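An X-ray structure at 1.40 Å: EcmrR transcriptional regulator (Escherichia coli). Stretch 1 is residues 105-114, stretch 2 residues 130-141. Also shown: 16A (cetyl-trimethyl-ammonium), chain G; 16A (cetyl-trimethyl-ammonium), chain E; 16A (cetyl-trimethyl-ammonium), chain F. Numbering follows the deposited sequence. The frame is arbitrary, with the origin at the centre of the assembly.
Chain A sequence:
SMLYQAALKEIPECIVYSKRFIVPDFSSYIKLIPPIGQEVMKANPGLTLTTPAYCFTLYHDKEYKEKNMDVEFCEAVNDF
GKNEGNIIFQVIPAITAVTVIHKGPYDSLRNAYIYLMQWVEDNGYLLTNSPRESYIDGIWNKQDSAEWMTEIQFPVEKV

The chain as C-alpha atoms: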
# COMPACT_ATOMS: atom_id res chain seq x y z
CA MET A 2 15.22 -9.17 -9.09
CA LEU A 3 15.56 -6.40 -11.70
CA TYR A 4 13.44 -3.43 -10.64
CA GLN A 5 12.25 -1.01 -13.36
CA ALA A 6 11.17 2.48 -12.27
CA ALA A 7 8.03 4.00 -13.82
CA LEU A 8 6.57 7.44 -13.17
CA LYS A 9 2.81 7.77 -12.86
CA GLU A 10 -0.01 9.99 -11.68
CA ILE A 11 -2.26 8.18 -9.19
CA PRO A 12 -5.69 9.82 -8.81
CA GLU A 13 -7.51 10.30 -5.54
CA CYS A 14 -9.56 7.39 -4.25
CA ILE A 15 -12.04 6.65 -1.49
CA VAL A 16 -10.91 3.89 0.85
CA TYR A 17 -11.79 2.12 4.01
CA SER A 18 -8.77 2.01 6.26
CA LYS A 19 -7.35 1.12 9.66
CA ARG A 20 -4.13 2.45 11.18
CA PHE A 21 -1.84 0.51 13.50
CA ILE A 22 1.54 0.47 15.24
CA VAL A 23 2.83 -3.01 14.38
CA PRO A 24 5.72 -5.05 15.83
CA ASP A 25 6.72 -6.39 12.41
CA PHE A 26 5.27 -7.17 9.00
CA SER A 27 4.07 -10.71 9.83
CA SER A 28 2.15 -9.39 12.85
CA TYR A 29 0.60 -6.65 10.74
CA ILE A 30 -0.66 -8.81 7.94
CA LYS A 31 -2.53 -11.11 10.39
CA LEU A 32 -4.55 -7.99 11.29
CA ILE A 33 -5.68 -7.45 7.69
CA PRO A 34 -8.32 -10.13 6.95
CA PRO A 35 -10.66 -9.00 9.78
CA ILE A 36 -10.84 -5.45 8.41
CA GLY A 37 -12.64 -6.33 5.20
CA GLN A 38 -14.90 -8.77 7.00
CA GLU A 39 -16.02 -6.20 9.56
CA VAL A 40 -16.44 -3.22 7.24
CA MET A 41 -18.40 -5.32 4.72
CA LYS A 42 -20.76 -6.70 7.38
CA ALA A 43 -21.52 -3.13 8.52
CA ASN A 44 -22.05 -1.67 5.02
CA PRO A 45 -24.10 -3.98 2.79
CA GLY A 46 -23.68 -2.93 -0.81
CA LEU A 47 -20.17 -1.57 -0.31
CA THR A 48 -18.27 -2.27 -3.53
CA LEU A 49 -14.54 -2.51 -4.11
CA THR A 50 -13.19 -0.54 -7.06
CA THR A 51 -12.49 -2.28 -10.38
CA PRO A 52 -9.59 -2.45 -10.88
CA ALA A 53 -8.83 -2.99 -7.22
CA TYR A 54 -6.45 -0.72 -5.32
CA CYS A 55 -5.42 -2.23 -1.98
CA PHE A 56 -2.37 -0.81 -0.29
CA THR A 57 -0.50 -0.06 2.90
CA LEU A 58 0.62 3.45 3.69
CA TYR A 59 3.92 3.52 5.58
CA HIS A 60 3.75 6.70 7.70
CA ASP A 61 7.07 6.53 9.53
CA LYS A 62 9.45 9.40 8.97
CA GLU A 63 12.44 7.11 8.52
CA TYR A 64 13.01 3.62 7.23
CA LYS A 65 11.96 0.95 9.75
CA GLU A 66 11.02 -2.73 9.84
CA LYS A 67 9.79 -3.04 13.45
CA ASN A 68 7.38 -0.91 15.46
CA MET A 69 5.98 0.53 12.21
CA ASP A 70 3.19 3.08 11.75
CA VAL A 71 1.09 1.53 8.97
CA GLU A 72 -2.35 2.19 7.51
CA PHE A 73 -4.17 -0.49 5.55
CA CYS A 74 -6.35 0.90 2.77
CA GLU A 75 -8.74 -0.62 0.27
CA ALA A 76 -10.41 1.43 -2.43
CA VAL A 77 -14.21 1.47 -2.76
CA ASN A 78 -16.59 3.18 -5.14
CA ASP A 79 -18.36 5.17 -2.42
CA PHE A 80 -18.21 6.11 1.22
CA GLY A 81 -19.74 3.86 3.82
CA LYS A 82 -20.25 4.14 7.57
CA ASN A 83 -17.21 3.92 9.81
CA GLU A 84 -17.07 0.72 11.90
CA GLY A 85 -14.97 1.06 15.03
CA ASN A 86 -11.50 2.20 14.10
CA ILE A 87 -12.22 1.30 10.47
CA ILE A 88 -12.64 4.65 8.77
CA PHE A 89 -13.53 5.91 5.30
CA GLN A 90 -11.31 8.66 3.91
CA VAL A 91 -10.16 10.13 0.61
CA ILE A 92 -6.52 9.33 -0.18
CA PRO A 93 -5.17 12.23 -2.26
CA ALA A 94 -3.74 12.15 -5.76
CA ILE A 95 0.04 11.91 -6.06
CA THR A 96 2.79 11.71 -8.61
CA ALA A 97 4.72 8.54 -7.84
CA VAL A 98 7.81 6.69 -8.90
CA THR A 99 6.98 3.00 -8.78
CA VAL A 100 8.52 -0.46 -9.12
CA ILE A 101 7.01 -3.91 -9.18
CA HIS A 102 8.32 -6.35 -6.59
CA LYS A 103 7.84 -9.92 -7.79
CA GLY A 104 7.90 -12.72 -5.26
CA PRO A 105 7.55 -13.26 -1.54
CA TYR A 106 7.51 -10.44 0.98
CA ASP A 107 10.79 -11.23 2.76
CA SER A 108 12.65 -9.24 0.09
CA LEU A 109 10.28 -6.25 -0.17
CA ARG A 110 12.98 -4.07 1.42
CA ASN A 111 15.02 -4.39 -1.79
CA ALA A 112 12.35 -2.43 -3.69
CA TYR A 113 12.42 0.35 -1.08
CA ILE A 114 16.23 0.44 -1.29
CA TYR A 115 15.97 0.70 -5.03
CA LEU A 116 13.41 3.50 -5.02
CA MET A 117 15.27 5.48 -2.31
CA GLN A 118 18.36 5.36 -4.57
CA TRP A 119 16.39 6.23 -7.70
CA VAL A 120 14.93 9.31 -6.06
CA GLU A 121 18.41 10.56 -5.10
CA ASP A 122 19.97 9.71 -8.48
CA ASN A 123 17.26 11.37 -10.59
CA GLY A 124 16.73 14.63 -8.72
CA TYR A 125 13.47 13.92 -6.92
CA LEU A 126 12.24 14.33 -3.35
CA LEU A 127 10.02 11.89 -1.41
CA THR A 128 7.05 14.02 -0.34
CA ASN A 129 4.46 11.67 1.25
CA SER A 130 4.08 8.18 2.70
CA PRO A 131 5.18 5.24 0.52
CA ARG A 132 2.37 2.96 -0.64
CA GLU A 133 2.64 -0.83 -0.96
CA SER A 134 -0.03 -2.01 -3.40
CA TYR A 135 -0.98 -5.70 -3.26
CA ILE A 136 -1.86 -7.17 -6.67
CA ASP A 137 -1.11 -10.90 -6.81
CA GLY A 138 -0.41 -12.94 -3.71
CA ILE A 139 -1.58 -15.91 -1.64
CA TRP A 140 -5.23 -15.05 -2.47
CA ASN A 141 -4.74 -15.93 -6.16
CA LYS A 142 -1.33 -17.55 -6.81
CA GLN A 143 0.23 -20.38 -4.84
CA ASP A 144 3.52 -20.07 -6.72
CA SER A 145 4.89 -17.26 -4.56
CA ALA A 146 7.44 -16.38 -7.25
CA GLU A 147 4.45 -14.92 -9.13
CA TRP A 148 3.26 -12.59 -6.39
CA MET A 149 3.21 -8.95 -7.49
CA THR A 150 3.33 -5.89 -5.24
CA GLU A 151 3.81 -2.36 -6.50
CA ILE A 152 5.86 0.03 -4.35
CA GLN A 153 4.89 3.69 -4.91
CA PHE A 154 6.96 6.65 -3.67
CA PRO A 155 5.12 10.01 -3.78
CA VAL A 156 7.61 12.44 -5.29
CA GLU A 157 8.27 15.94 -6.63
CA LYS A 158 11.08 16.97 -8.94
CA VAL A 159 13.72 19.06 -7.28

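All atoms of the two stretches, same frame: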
# COMPACT_ATOMS: atom_id res chain seq x y z
N PRO A 105 7.95 -13.32 -2.94
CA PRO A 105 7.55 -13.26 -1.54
C PRO A 105 8.00 -11.99 -0.85
O PRO A 105 8.84 -11.23 -1.35
CB PRO A 105 8.27 -14.48 -0.92
CG PRO A 105 8.72 -15.31 -2.01
CD PRO A 105 8.79 -14.49 -3.25
N TYR A 106 7.38 -11.74 0.30
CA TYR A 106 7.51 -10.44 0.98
C TYR A 106 8.78 -10.29 1.78
O TYR A 106 9.10 -9.16 2.16
CB TYR A 106 6.29 -10.19 1.86
CG TYR A 106 4.96 -10.22 1.15
CD1 TYR A 106 4.80 -9.61 -0.09
CD2 TYR A 106 3.86 -10.82 1.71
CE1 TYR A 106 3.57 -9.57 -0.73
CE2 TYR A 106 2.63 -10.78 1.09
CZ TYR A 106 2.47 -10.16 -0.13
OH TYR A 106 1.24 -10.18 -0.75
N ASP A 107 9.56 -11.35 1.98
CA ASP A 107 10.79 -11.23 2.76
C ASP A 107 11.80 -10.29 2.10
O ASP A 107 12.62 -9.70 2.79
CB ASP A 107 11.44 -12.58 3.07
CG ASP A 107 11.92 -13.33 1.83
OD1 ASP A 107 11.19 -13.33 0.82
OD2 ASP A 107 13.03 -13.91 1.85
N SER A 108 11.72 -10.11 0.78
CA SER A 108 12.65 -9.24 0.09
C SER A 108 12.03 -7.92 -0.36
O SER A 108 12.65 -7.20 -1.15
CB SER A 108 13.18 -9.98 -1.14
OG SER A 108 12.12 -10.50 -1.93
N LEU A 109 10.85 -7.56 0.16
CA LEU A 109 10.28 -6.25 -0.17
C LEU A 109 11.26 -5.11 0.05
O LEU A 109 11.24 -4.11 -0.69
CB LEU A 109 9.03 -5.99 0.69
CG LEU A 109 7.72 -6.63 0.20
CD1 LEU A 109 6.64 -6.53 1.27
CD2 LEU A 109 7.20 -5.97 -1.06
N ARG A 110 12.08 -5.18 1.11
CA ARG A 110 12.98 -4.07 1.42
C ARG A 110 13.85 -3.70 0.22
O ARG A 110 14.26 -2.54 0.08
CB ARG A 110 13.90 -4.36 2.60
CG ARG A 110 14.92 -5.49 2.38
CD ARG A 110 15.81 -5.80 3.62
NE ARG A 110 15.02 -6.26 4.75
CZ ARG A 110 14.73 -7.54 4.98
NH1 ARG A 110 15.19 -8.50 4.20
NH2 ARG A 110 13.99 -7.85 6.02
N ASN A 111 14.16 -4.67 -0.64
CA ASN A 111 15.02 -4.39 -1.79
C ASN A 111 14.39 -3.38 -2.76
O ASN A 111 15.09 -2.57 -3.39
CB ASN A 111 15.34 -5.68 -2.53
CG ASN A 111 16.17 -6.63 -1.72
OD1 ASN A 111 16.80 -6.26 -0.75
ND2 ASN A 111 16.24 -7.86 -2.17
N ALA A 112 13.07 -3.41 -2.88
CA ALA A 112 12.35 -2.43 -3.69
C ALA A 112 12.40 -1.04 -3.07
O ALA A 112 12.49 -0.03 -3.80
CB ALA A 112 10.90 -2.88 -3.83
N TYR A 113 12.29 -0.93 -1.76
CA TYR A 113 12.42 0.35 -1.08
C TYR A 113 13.83 0.90 -1.23
O TYR A 113 14.01 2.09 -1.46
CB TYR A 113 12.02 0.21 0.40
CG TYR A 113 10.53 -0.02 0.60
CD1 TYR A 113 9.98 -1.29 0.46
CD2 TYR A 113 9.67 1.02 0.87
CE1 TYR A 113 8.60 -1.49 0.63
CE2 TYR A 113 8.30 0.84 1.02
CZ TYR A 113 7.77 -0.42 0.88
OH TYR A 113 6.42 -0.59 1.03
N ILE A 114 14.84 0.04 -1.06
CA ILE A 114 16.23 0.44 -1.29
C ILE A 114 16.37 1.01 -2.68
O ILE A 114 16.93 2.11 -2.88
CB ILE A 114 17.14 -0.78 -1.07
CG1 ILE A 114 17.24 -1.15 0.42
CG2 ILE A 114 18.53 -0.49 -1.63
CD1 ILE A 114 17.95 -2.47 0.64
N SER A 130 3.84 9.55 2.23
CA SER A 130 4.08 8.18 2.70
C SER A 130 4.14 7.19 1.54
O SER A 130 3.24 7.17 0.70
CB SER A 130 2.91 7.81 3.60
OG SER A 130 2.86 8.70 4.69
N PRO A 131 5.18 6.34 1.48
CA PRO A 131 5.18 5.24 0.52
C PRO A 131 3.93 4.38 0.61
O PRO A 131 3.38 4.16 1.69
CB PRO A 131 6.44 4.45 0.91
CG PRO A 131 7.37 5.54 1.48
CD PRO A 131 6.43 6.39 2.28
N ARG A 132 3.48 3.90 -0.55
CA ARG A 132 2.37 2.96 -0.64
C ARG A 132 2.85 1.61 -1.17
O ARG A 132 3.72 1.55 -2.05
CB ARG A 132 1.30 3.50 -1.61
CG ARG A 132 0.96 4.97 -1.46
CD ARG A 132 -0.25 5.38 -2.26
NE ARG A 132 -0.57 6.77 -1.98
CZ ARG A 132 -1.55 7.44 -2.58
NH1 ARG A 132 -2.28 6.82 -3.51
NH2 ARG A 132 -1.76 8.72 -2.30
N GLU A 133 2.28 0.54 -0.61
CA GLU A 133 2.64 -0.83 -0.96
C GLU A 133 1.36 -1.49 -1.44
O GLU A 133 0.49 -1.81 -0.64
CB GLU A 133 3.21 -1.51 0.29
CG GLU A 133 3.68 -2.94 0.14
CD GLU A 133 4.39 -3.35 1.43
OE1 GLU A 133 5.60 -3.13 1.49
OE2 GLU A 133 3.70 -3.83 2.37
N SER A 134 1.22 -1.64 -2.75
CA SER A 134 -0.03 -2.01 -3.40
C SER A 134 -0.01 -3.50 -3.74
O SER A 134 0.79 -3.93 -4.59
CB SER A 134 -0.18 -1.17 -4.67
OG SER A 134 -1.37 -1.50 -5.35
N TYR A 135 -0.95 -4.25 -3.16
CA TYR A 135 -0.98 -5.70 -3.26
C TYR A 135 -1.82 -6.08 -4.47
O TYR A 135 -3.00 -5.72 -4.55
CB TYR A 135 -1.60 -6.31 -1.99
CG TYR A 135 -0.87 -5.78 -0.77
CD1 TYR A 135 0.43 -6.15 -0.51
CD2 TYR A 135 -1.47 -4.87 0.09
CE1 TYR A 135 1.13 -5.62 0.58
CE2 TYR A 135 -0.80 -4.36 1.17
CZ TYR A 135 0.51 -4.71 1.40
OH TYR A 135 1.14 -4.15 2.49
N ILE A 136 -1.21 -6.81 -5.41
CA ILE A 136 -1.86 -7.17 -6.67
C ILE A 136 -2.13 -8.66 -6.73
O ILE A 136 -3.29 -9.10 -6.65
CB ILE A 136 -1.02 -6.65 -7.87
CG1 ILE A 136 -0.84 -5.14 -7.79
CG2 ILE A 136 -1.65 -7.06 -9.19
CD1 ILE A 136 0.24 -4.63 -8.70
N ASP A 137 -1.06 -9.44 -6.85
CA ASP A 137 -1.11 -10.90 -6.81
C ASP A 137 -0.38 -11.41 -5.57
O ASP A 137 0.62 -10.84 -5.14
CB ASP A 137 -0.45 -11.46 -8.07
CG ASP A 137 -1.20 -11.11 -9.35
OD1 ASP A 137 -2.45 -10.96 -9.34
OD2 ASP A 137 -0.50 -10.97 -10.36
N GLY A 138 -0.93 -12.45 -4.97
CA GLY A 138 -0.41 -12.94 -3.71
C GLY A 138 -1.09 -14.26 -3.37
O GLY A 138 -1.66 -14.92 -4.24
N ILE A 139 -1.07 -14.61 -2.08
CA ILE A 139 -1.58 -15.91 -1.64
C ILE A 139 -3.06 -16.10 -1.93
O ILE A 139 -3.54 -17.24 -1.96
CB ILE A 139 -1.21 -16.13 -0.16
CG1 ILE A 139 -1.25 -17.63 0.17
CG2 ILE A 139 -2.13 -15.29 0.76
CD1 ILE A 139 -0.67 -17.97 1.48
N TRP A 140 -3.81 -14.99 -2.10
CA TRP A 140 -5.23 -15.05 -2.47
C TRP A 140 -5.49 -15.60 -3.87
O TRP A 140 -6.61 -16.05 -4.12
CB TRP A 140 -5.83 -13.66 -2.32
CG TRP A 140 -5.01 -12.55 -3.00
CD1 TRP A 140 -5.15 -12.07 -4.29
CD2 TRP A 140 -3.95 -11.80 -2.41
NE1 TRP A 140 -4.22 -11.07 -4.52
CE2 TRP A 140 -3.49 -10.88 -3.39
CE3 TRP A 140 -3.34 -11.82 -1.16
CZ2 TRP A 140 -2.46 -9.98 -3.13
CZ3 TRP A 140 -2.30 -10.93 -0.93
CH2 TRP A 140 -1.89 -10.01 -1.89
N ASN A 141 -4.52 -15.52 -4.79
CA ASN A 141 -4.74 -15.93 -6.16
C ASN A 141 -3.63 -16.71 -6.83
O ASN A 141 -3.89 -17.29 -7.89
CB ASN A 141 -5.19 -14.76 -7.04
CG ASN A 141 -4.13 -13.70 -7.24
OD1 ASN A 141 -3.11 -13.69 -6.57
ND2 ASN A 141 -4.40 -12.81 -8.15
C1 16A G . -10.16 -13.05 1.98
C2 16A G . -10.31 -12.43 0.60
C3 16A G . -8.94 -12.03 0.04
C4 16A G . -8.90 -11.35 -1.34
C5 16A G . -10.09 -11.59 -2.26
C6 16A G . -9.82 -11.52 -3.78
C7 16A G . -8.62 -12.40 -4.16
C8 16A G . -8.62 -13.11 -5.51
C9 16A G . -7.87 -12.41 -6.65
C10 16A G . -8.08 -10.90 -6.76
C11 16A G . -6.77 -10.27 -7.22
C1 16A E . 16.45 11.45 2.26
C2 16A E . 15.41 10.51 2.86
C3 16A E . 16.04 9.17 3.26
C4 16A E . 15.04 8.01 3.31
C5 16A E . 13.58 8.39 3.55
C6 16A E . 12.76 7.15 3.89
C7 16A E . 11.42 7.42 4.56
C8 16A E . 10.86 6.09 5.04
C9 16A E . 9.45 5.90 4.54
C10 16A E . 8.53 5.18 5.54
C11 16A E . 9.00 3.82 6.03
C12 16A E . 9.00 2.74 4.95
C13 16A E . 8.98 1.37 5.64
C14 16A E . 8.64 0.29 4.64
C15 16A E . 8.83 -1.09 5.24
C16 16A E . 8.25 -2.09 4.27
N1 16A E . 8.56 -3.48 4.65
C17 16A E . 8.20 -3.81 6.04
C18 16A E . 7.75 -4.27 3.70
C19 16A E . 9.95 -3.81 4.34
C1 16A F . -4.19 -22.74 5.51
C2 16A F . -3.26 -21.70 4.96
C3 16A F . -3.90 -20.38 5.34
C4 16A F . -3.52 -19.32 4.35
C5 16A F . -4.31 -18.08 4.68
C6 16A F . -4.55 -17.29 3.43
C7 16A F . -5.36 -16.07 3.74
C8 16A F . -5.46 -15.17 2.55
C9 16A F . -6.30 -13.95 2.86
C10 16A F . -5.92 -12.85 1.90
C11 16A F . -6.26 -11.43 2.35
C12 16A F . -5.46 -10.57 1.36
C13 16A F . -5.72 -9.07 1.33
C14 16A F . -5.21 -8.38 0.04
C15 16A F . -6.40 -8.08 -0.88
C16 16A F . -6.44 -8.77 -2.24
N1 16A F . -6.74 -7.81 -3.33
C17 16A F . -5.53 -7.08 -3.72
C18 16A F . -7.22 -8.60 -4.46
C19 16A F . -7.76 -6.81 -3.00
O HOH W 1 0.57 -12.97 -0.42
O HOH W 2 1.08 -8.85 -3.11

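The most unusual feature of this contact is that its one direct hydrogen bond lies beside the head group of a bound detergent-like cation. Tyr-113 OH donates to Glu-133 OE1 at 2.7 Å, and the same carboxylate oxygen, Glu-133 OE1, lies 3.3 Å from C18, a head-group methyl carbon of the cetyl-trimethyl-ammonium in chain E. A quaternary ammonium has no proton to donate, so its attraction to the carboxylate is electrostatic, spread over the methyl groups around the nitrogen.

The two segments meet at side-chain distance, with no hydrogen bond between their backbones. Stretch 1 includes a helical segment, clear over residues 110-114 and continuing beyond the stretch, while residues 132-137 of stretch 2 form a strand. The nearest CA pairs, Tyr-113 CA to Pro-131 CA at 8.9 Å and Leu-109 CA to Glu-133 CA at 9.4 Å, leave room for one layer of side chains, and the summed buried surface is a modest 300 Å².

Leu-109 and Tyr-113, four residues apart, both direct their CA-to-CB bonds toward stretch 2, as Pro-131 and Glu-133 do toward stretch 1. Glu-133 is extended, with chi1 and chi2 both t, which carries its carboxylate out to the tyrosine hydroxyl. Its other oxygen, Glu-133 OE2, accepts a hydrogen bond of 2.6 Å from Tyr-135 OH, so two phenols hold the buried acid from its two oxygens. Pro-131 CB packs 4.1 Å from Tyr-113 CE2, at the edge of the ring; this leaves a ring face for the ligand, whose C14 lies 3.7 Å from Tyr-113 CE2. Leu-109 CD1 adds an apolar surface 3.5 Å from C18 of the same ligand and 3.6 Å from Glu-133 OE1.

At the other end of the contact, Tyr-106 reaches the turn that follows the strand. Its OH comes within 3.3 Å of Trp-140 CH2, a van der Waals approach, and is linked to the backbone through two waters. Water 1 lies 2.9 Å from Tyr-106 OH and accepts from Ile-139 N, also at 2.9 Å; water 2 lies 2.7 Å from Tyr-106 OH and donates to Asp-137 O at 2.9 Å. Gly-138 suits this crowded spot, since an ideal CB there would fall 2.4 Å from Trp-140 CH2.

The turn is braced internally: Trp-140 NE1 donates to Ile-136 O at 3.0 Å, and Asn-141 ND2 to Asp-137 OD1 at 2.9 Å. The indole also borders a second ligand, with C16 of the chain F molecule over one face.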